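PDB 2W40: glycerol kinase, putative from Plasmodium falciparum, which probably catalyses the ATP-dependent phosphorylation of glycerol to sn-glycerol 3-phosphate. Local coordinates for residues 38-50 / 98-110. Residues are numbered along the deposited sequence; the frame is centred on the assembly and turned at random.
Sequences KCLKPGWYEHDPI and PLYNAIVWLDTRV. With EDO (1,2-ethanediol), chain B; EDO (1,2-ethanediol), chain D.
H47 and A102 form the hydrogen-bonded pair of a short antiparallel two-stranded ribbon, 46-47 against 102-103, in the N-terminal FGGY domain; beyond it V104 N donates to Y45 O, and T108 N to G43 O at 2.8 Å. Between these two bonds, Y45 N binds D107 OD1 at 2.7 Å, on the anti side but tilted out of the carboxylate plane. R109 grips D107 side-on: NH2 and NE both reach OD1, and NE also reaches OD2, which R109 N meets from the opposite face, closing an Asx turn.

E46 extends its carboxylate, nearly coplanar with the guanidinium, to the same arginine. Its OE2 offers the anti lone pair to R109 NH2 (2.8 Å, N-H...O 173°) and receives the Y100 hydroxyl on the syn side, somewhat out of plane, at 2.7 Å. Bonds to E46 and D107 thus fix the guanidinium in its plane. The bend at chi3 (59°) turns it flat over the six-membered ring of W44, planes 17° apart, in a cation-pi stack; I103 CD1 covers the other guanidinium face, and the aliphatic K41 CD the other indole face.

On the side of the ribbon carrying H47 and A102, V104 lies over the imidazole, and L106 runs beside Y45, its CB making an off-centre CH-pi contact with the phenol. H47 NE2 and Y45 OH both bond Q37. Closeness to T270 puts L106 beside the ADP site, empty in this chain; F373 of the second subunit, which it touches, marks the interface. At the far end P49 CG meets P98 CG at 4.0 Å, and D48, the N-cap of helix 49-70, accepts from I50 N at its OD1.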
loop_
_atom_site.group_PDB
_atom_site.type_symbol
_atom_site.label_atom_id
_atom_site.label_comp_id
_atom_site.label_asym_id
_atom_site.label_seq_id
_atom_site.Cartn_x
_atom_site.Cartn_y
_atom_site.Cartn_z
ATOM N N LYS C 38 4.059 -20.361 -5.227
ATOM C CA LYS C 38 4.734 -19.809 -6.369
ATOM C C LYS C 38 3.836 -18.805 -7.105
ATOM O O LYS C 38 2.841 -19.187 -7.775
ATOM C CB LYS C 38 5.109 -20.905 -7.313
ATOM C CG LYS C 38 5.972 -22.006 -6.767
ATOM C CD LYS C 38 6.057 -23.234 -7.719
ATOM C CE LYS C 38 6.832 -24.382 -7.176
ATOM N NZ LYS C 38 8.267 -24.163 -7.341
ATOM N N CYS C 39 4.262 -17.534 -7.088
ATOM C CA CYS C 39 3.527 -16.436 -7.776
ATOM C C CYS C 39 4.514 -15.711 -8.684
ATOM O O CYS C 39 4.961 -14.589 -8.318
ATOM C CB CYS C 39 2.866 -15.492 -6.789
ATOM S SG CYS C 39 1.817 -16.293 -5.499
ATOM N N LEU C 40 4.791 -16.380 -9.818
ATOM C CA LEU C 40 5.826 -16.109 -10.885
ATOM C C LEU C 40 5.565 -14.806 -11.616
ATOM O O LEU C 40 6.478 -14.081 -12.069
ATOM C CB LEU C 40 5.825 -17.235 -11.992
ATOM C CG LEU C 40 6.961 -17.295 -13.069
ATOM C CD1 LEU C 40 8.324 -17.118 -12.512
ATOM C CD2 LEU C 40 6.919 -18.664 -13.876
ATOM N N LYS C 41 4.278 -14.577 -11.872
ATOM C CA LYS C 41 3.806 -13.531 -12.744
ATOM C C LYS C 41 2.495 -13.019 -12.173
ATOM O O LYS C 41 1.827 -13.773 -11.463
ATOM C CB LYS C 41 3.556 -14.125 -14.128
ATOM C CG LYS C 41 4.856 -14.788 -14.609
ATOM C CD LYS C 41 4.725 -15.816 -15.702
ATOM C CE LYS C 41 3.979 -15.293 -16.790
ATOM N NZ LYS C 41 4.678 -15.987 -17.948
ATOM N N PRO C 42 2.075 -11.778 -12.515
ATOM C CA PRO C 42 0.779 -11.314 -12.004
ATOM C C PRO C 42 -0.358 -12.280 -12.353
ATOM O O PRO C 42 -0.540 -12.690 -13.513
ATOM C CB PRO C 42 0.592 -9.921 -12.626
ATOM C CG PRO C 42 1.973 -9.503 -12.791
ATOM C CD PRO C 42 2.742 -10.686 -13.261
ATOM N N GLY C 43 -1.019 -12.759 -11.302
ATOM C CA GLY C 43 -2.163 -13.638 -11.512
ATOM C C GLY C 43 -1.811 -15.133 -11.449
ATOM O O GLY C 43 -2.711 -15.940 -11.166
ATOM N N TRP C 44 -0.523 -15.515 -11.517
ATOM C CA TRP C 44 -0.183 -16.933 -11.503
ATOM C C TRP C 44 -0.007 -17.345 -10.047
ATOM O O TRP C 44 0.558 -16.597 -9.225
ATOM C CB TRP C 44 1.136 -17.158 -12.212
ATOM C CG TRP C 44 1.018 -17.053 -13.692
ATOM C CD1 TRP C 44 0.138 -16.269 -14.404
ATOM C CD2 TRP C 44 1.671 -17.879 -14.627
ATOM N NE1 TRP C 44 0.293 -16.508 -15.761
ATOM C CE2 TRP C 44 1.201 -17.513 -15.919
ATOM C CE3 TRP C 44 2.630 -18.897 -14.533
ATOM C CZ2 TRP C 44 1.652 -18.142 -17.055
ATOM C CZ3 TRP C 44 3.107 -19.482 -15.697
ATOM C CH2 TRP C 44 2.580 -19.120 -16.940
ATOM N N TYR C 45 -0.474 -18.560 -9.732
ATOM C CA TYR C 45 -0.372 -19.123 -8.395
ATOM C C TYR C 45 -0.312 -20.637 -8.576
ATOM O O TYR C 45 -1.279 -21.283 -8.998
ATOM C CB TYR C 45 -1.552 -18.721 -7.532
ATOM C CG TYR C 45 -1.303 -18.674 -6.045
ATOM C CD1 TYR C 45 -1.571 -17.552 -5.250
ATOM C CD2 TYR C 45 -0.801 -19.802 -5.403
ATOM C CE1 TYR C 45 -1.434 -17.609 -3.813
ATOM C CE2 TYR C 45 -0.633 -19.888 -4.024
ATOM C CZ TYR C 45 -0.977 -18.780 -3.228
ATOM O OH TYR C 45 -0.830 -18.786 -1.902
ATOM N N GLU C 46 0.878 -21.178 -8.247
ATOM C CA GLU C 46 1.158 -22.585 -8.380
ATOM C C GLU C 46 1.775 -23.221 -7.103
ATOM O O GLU C 46 2.408 -22.550 -6.234
ATOM C CB GLU C 46 2.159 -22.792 -9.512
ATOM C CG GLU C 46 1.673 -22.303 -10.854
ATOM C CD GLU C 46 2.625 -22.464 -12.065
ATOM O OE1 GLU C 46 3.750 -22.950 -11.942
ATOM O OE2 GLU C 46 2.197 -22.033 -13.155
ATOM N N HIS C 47 1.583 -24.537 -7.012
ATOM C CA HIS C 47 2.278 -25.360 -5.995
ATOM C C HIS C 47 3.066 -26.459 -6.749
ATOM O O HIS C 47 2.646 -26.962 -7.781
ATOM C CB HIS C 47 1.290 -26.053 -5.072
ATOM C CG HIS C 47 0.502 -25.125 -4.166
ATOM N ND1 HIS C 47 -0.765 -25.447 -3.707
ATOM C CD2 HIS C 47 0.796 -23.914 -3.622
ATOM C CE1 HIS C 47 -1.228 -24.457 -2.961
ATOM N NE2 HIS C 47 -0.299 -23.514 -2.882
ATOM N N ASP C 48 4.138 -26.949 -6.149
ATOM C CA ASP C 48 4.895 -28.099 -6.602
ATOM C C ASP C 48 4.246 -29.357 -6.026
ATOM O O ASP C 48 4.263 -29.531 -4.830
ATOM C CB ASP C 48 6.338 -27.993 -6.040
ATOM C CG ASP C 48 7.216 -29.133 -6.443
ATOM O OD1 ASP C 48 6.652 -30.185 -6.859
ATOM O OD2 ASP C 48 8.493 -28.972 -6.308
ATOM N N PRO C 49 3.633 -30.195 -6.853
ATOM C CA PRO C 49 2.934 -31.376 -6.292
ATOM C C PRO C 49 3.810 -32.416 -5.618
ATOM O O PRO C 49 3.295 -33.171 -4.791
ATOM C CB PRO C 49 2.219 -32.015 -7.525
ATOM C CG PRO C 49 2.462 -31.163 -8.570
ATOM C CD PRO C 49 3.516 -30.203 -8.318
ATOM N N ILE C 50 5.073 -32.512 -6.044
ATOM C CA ILE C 50 5.998 -33.422 -5.478
ATOM C C ILE C 50 6.460 -32.903 -4.124
ATOM O O ILE C 50 6.550 -33.677 -3.130
ATOM C CB ILE C 50 7.134 -33.732 -6.486
ATOM C CG1 ILE C 50 6.503 -34.451 -7.694
ATOM C CG2 ILE C 50 8.252 -34.520 -5.795
ATOM C CD1 ILE C 50 7.453 -34.570 -8.827
ATOM N N PRO C 98 3.829 -35.536 -12.691
ATOM C CA PRO C 98 3.046 -34.357 -13.048
ATOM C C PRO C 98 3.485 -33.815 -14.384
ATOM O O PRO C 98 4.675 -33.770 -14.654
ATOM C CB PRO C 98 3.363 -33.338 -11.936
ATOM C CG PRO C 98 3.784 -34.140 -10.837
ATOM C CD PRO C 98 4.496 -35.348 -11.384
ATOM N N LEU C 99 2.516 -33.371 -15.176
ATOM C CA LEU C 99 2.840 -32.800 -16.468
ATOM C C LEU C 99 3.029 -31.292 -16.348
ATOM O O LEU C 99 3.441 -30.656 -17.320
ATOM C CB LEU C 99 1.764 -33.216 -17.475
ATOM C CG LEU C 99 1.631 -34.716 -17.751
ATOM C CD1 LEU C 99 0.408 -34.880 -18.558
ATOM C CD2 LEU C 99 2.752 -35.235 -18.578
ATOM N N TYR C 100 2.619 -30.712 -15.207
ATOM C CA TYR C 100 2.753 -29.331 -14.902
ATOM C C TYR C 100 2.584 -29.174 -13.412
ATOM O O TYR C 100 2.089 -30.063 -12.787
ATOM C CB TYR C 100 1.681 -28.539 -15.658
ATOM C CG TYR C 100 1.950 -27.013 -15.632
ATOM C CD1 TYR C 100 2.813 -26.455 -16.534
ATOM C CD2 TYR C 100 1.295 -26.136 -14.731
ATOM C CE1 TYR C 100 3.104 -25.055 -16.474
ATOM C CE2 TYR C 100 1.508 -24.803 -14.710
ATOM C CZ TYR C 100 2.409 -24.227 -15.589
ATOM O OH TYR C 100 2.729 -22.873 -15.619
ATOM N N ASN C 101 2.993 -28.034 -12.852
ATOM C CA ASN C 101 2.688 -27.731 -11.438
ATOM C C ASN C 101 1.196 -27.803 -11.158
ATOM O O ASN C 101 0.369 -27.669 -12.039
ATOM C CB ASN C 101 3.185 -26.363 -11.031
ATOM C CG ASN C 101 4.693 -26.299 -10.651
ATOM O OD1 ASN C 101 5.307 -25.180 -10.687
ATOM N ND2 ASN C 101 5.301 -27.390 -10.389
ATOM N N ALA C 102 0.836 -27.899 -9.883
ATOM C CA ALA C 102 -0.542 -27.622 -9.499
ATOM C C ALA C 102 -0.819 -26.129 -9.826
ATOM O O ALA C 102 -0.059 -25.284 -9.478
ATOM C CB ALA C 102 -0.787 -27.931 -8.001
ATOM N N ILE C 103 -1.998 -25.825 -10.423
ATOM C CA ILE C 103 -2.502 -24.496 -10.548
ATOM C C ILE C 103 -3.583 -24.304 -9.479
ATOM O O ILE C 103 -4.576 -25.053 -9.420
ATOM C CB ILE C 103 -3.101 -24.193 -11.937
ATOM C CG1 ILE C 103 -1.994 -24.360 -13.031
ATOM C CG2 ILE C 103 -3.592 -22.728 -11.967
ATOM C CD1 ILE C 103 -2.468 -24.182 -14.470
ATOM N N VAL C 104 -3.276 -23.364 -8.566
ATOM C CA VAL C 104 -4.013 -23.240 -7.287
ATOM C C VAL C 104 -5.326 -22.535 -7.546
ATOM O O VAL C 104 -5.501 -21.754 -8.544
ATOM C CB VAL C 104 -3.107 -22.549 -6.211
ATOM C CG1 VAL C 104 -3.718 -22.446 -4.847
ATOM C CG2 VAL C 104 -1.787 -23.340 -6.044
ATOM N N TRP C 105 -6.247 -22.735 -6.618
ATOM C CA TRP C 105 -7.581 -22.051 -6.660
ATOM C C TRP C 105 -7.430 -20.527 -6.832
ATOM O O TRP C 105 -8.293 -19.891 -7.345
ATOM C CB TRP C 105 -8.423 -22.514 -5.467
ATOM C CG TRP C 105 -7.884 -22.160 -4.127
ATOM C CD1 TRP C 105 -7.076 -22.937 -3.365
ATOM C CD2 TRP C 105 -8.192 -20.987 -3.334
ATOM N NE1 TRP C 105 -6.849 -22.329 -2.134
ATOM C CE2 TRP C 105 -7.512 -21.135 -2.087
ATOM C CE3 TRP C 105 -9.059 -19.888 -3.497
ATOM C CZ2 TRP C 105 -7.607 -20.127 -1.050
ATOM C CZ3 TRP C 105 -9.177 -18.956 -2.496
ATOM C CH2 TRP C 105 -8.446 -19.075 -1.288
ATOM N N LEU C 106 -6.455 -19.960 -6.156
ATOM C CA LEU C 106 -6.138 -18.511 -6.171
ATOM C C LEU C 106 -5.564 -17.960 -7.503
ATOM O O LEU C 106 -5.506 -16.728 -7.684
ATOM C CB LEU C 106 -5.173 -18.168 -5.042
ATOM C CG LEU C 106 -5.759 -18.056 -3.627
ATOM C CD1 LEU C 106 -4.603 -18.035 -2.550
ATOM C CD2 LEU C 106 -6.725 -16.774 -3.521
ATOM N N ASP C 107 -5.183 -18.851 -8.414
ATOM C CA ASP C 107 -4.624 -18.443 -9.705
ATOM C C ASP C 107 -5.738 -17.760 -10.498
ATOM O O ASP C 107 -6.851 -18.216 -10.535
ATOM C CB ASP C 107 -4.114 -19.691 -10.463
ATOM C CG ASP C 107 -3.369 -19.377 -11.747
ATOM O OD1 ASP C 107 -2.108 -19.404 -11.754
ATOM O OD2 ASP C 107 -4.107 -19.088 -12.713
ATOM N N THR C 108 -5.358 -16.706 -11.197
ATOM C CA THR C 108 -6.319 -15.989 -12.033
ATOM C C THR C 108 -5.877 -15.742 -13.479
ATOM O O THR C 108 -6.412 -14.836 -14.164
ATOM C CB THR C 108 -6.628 -14.599 -11.396
ATOM O OG1 THR C 108 -5.426 -13.850 -11.169
ATOM C CG2 THR C 108 -7.414 -14.746 -10.102
ATOM N N ARG C 109 -4.935 -16.544 -13.977
ATOM C CA ARG C 109 -4.401 -16.375 -15.313
ATOM C C ARG C 109 -5.483 -16.579 -16.355
ATOM O O ARG C 109 -5.295 -16.178 -17.547
ATOM C CB ARG C 109 -3.225 -17.367 -15.597
ATOM C CG ARG C 109 -3.586 -18.721 -16.054
ATOM C CD ARG C 109 -2.440 -19.723 -15.980
ATOM N NE ARG C 109 -1.852 -19.949 -14.700
ATOM C CZ ARG C 109 -0.723 -20.588 -14.524
ATOM N NH1 ARG C 109 -0.019 -21.060 -15.572
ATOM N NH2 ARG C 109 -0.242 -20.732 -13.328
ATOM N N VAL C 110 -6.570 -17.293 -15.967
ATOM C CA VAL C 110 -7.603 -17.591 -16.948
ATOM C C VAL C 110 -8.650 -16.496 -17.113
ATOM O O VAL C 110 -9.710 -16.739 -17.775
ATOM C CB VAL C 110 -8.263 -18.965 -16.627
ATOM C CG1 VAL C 110 -7.183 -20.127 -16.577
ATOM C CG2 VAL C 110 -9.045 -18.879 -15.285
HETATM C C1 EDO B . -0.797 -14.525 -8.258
HETATM O O1 EDO B . -0.140 -13.159 -8.678
HETATM C C2 EDO B . -2.269 -14.810 -7.698
HETATM O O2 EDO B . -3.584 -15.064 -8.374
HETATM C C1 EDO D . 5.789 -22.595 -16.472
HETATM O O1 EDO D . 4.607 -22.192 -17.354
HETATM C C2 EDO D . 5.977 -22.519 -14.899
HETATM O O2 EDO D . 5.424 -23.620 -14.013
#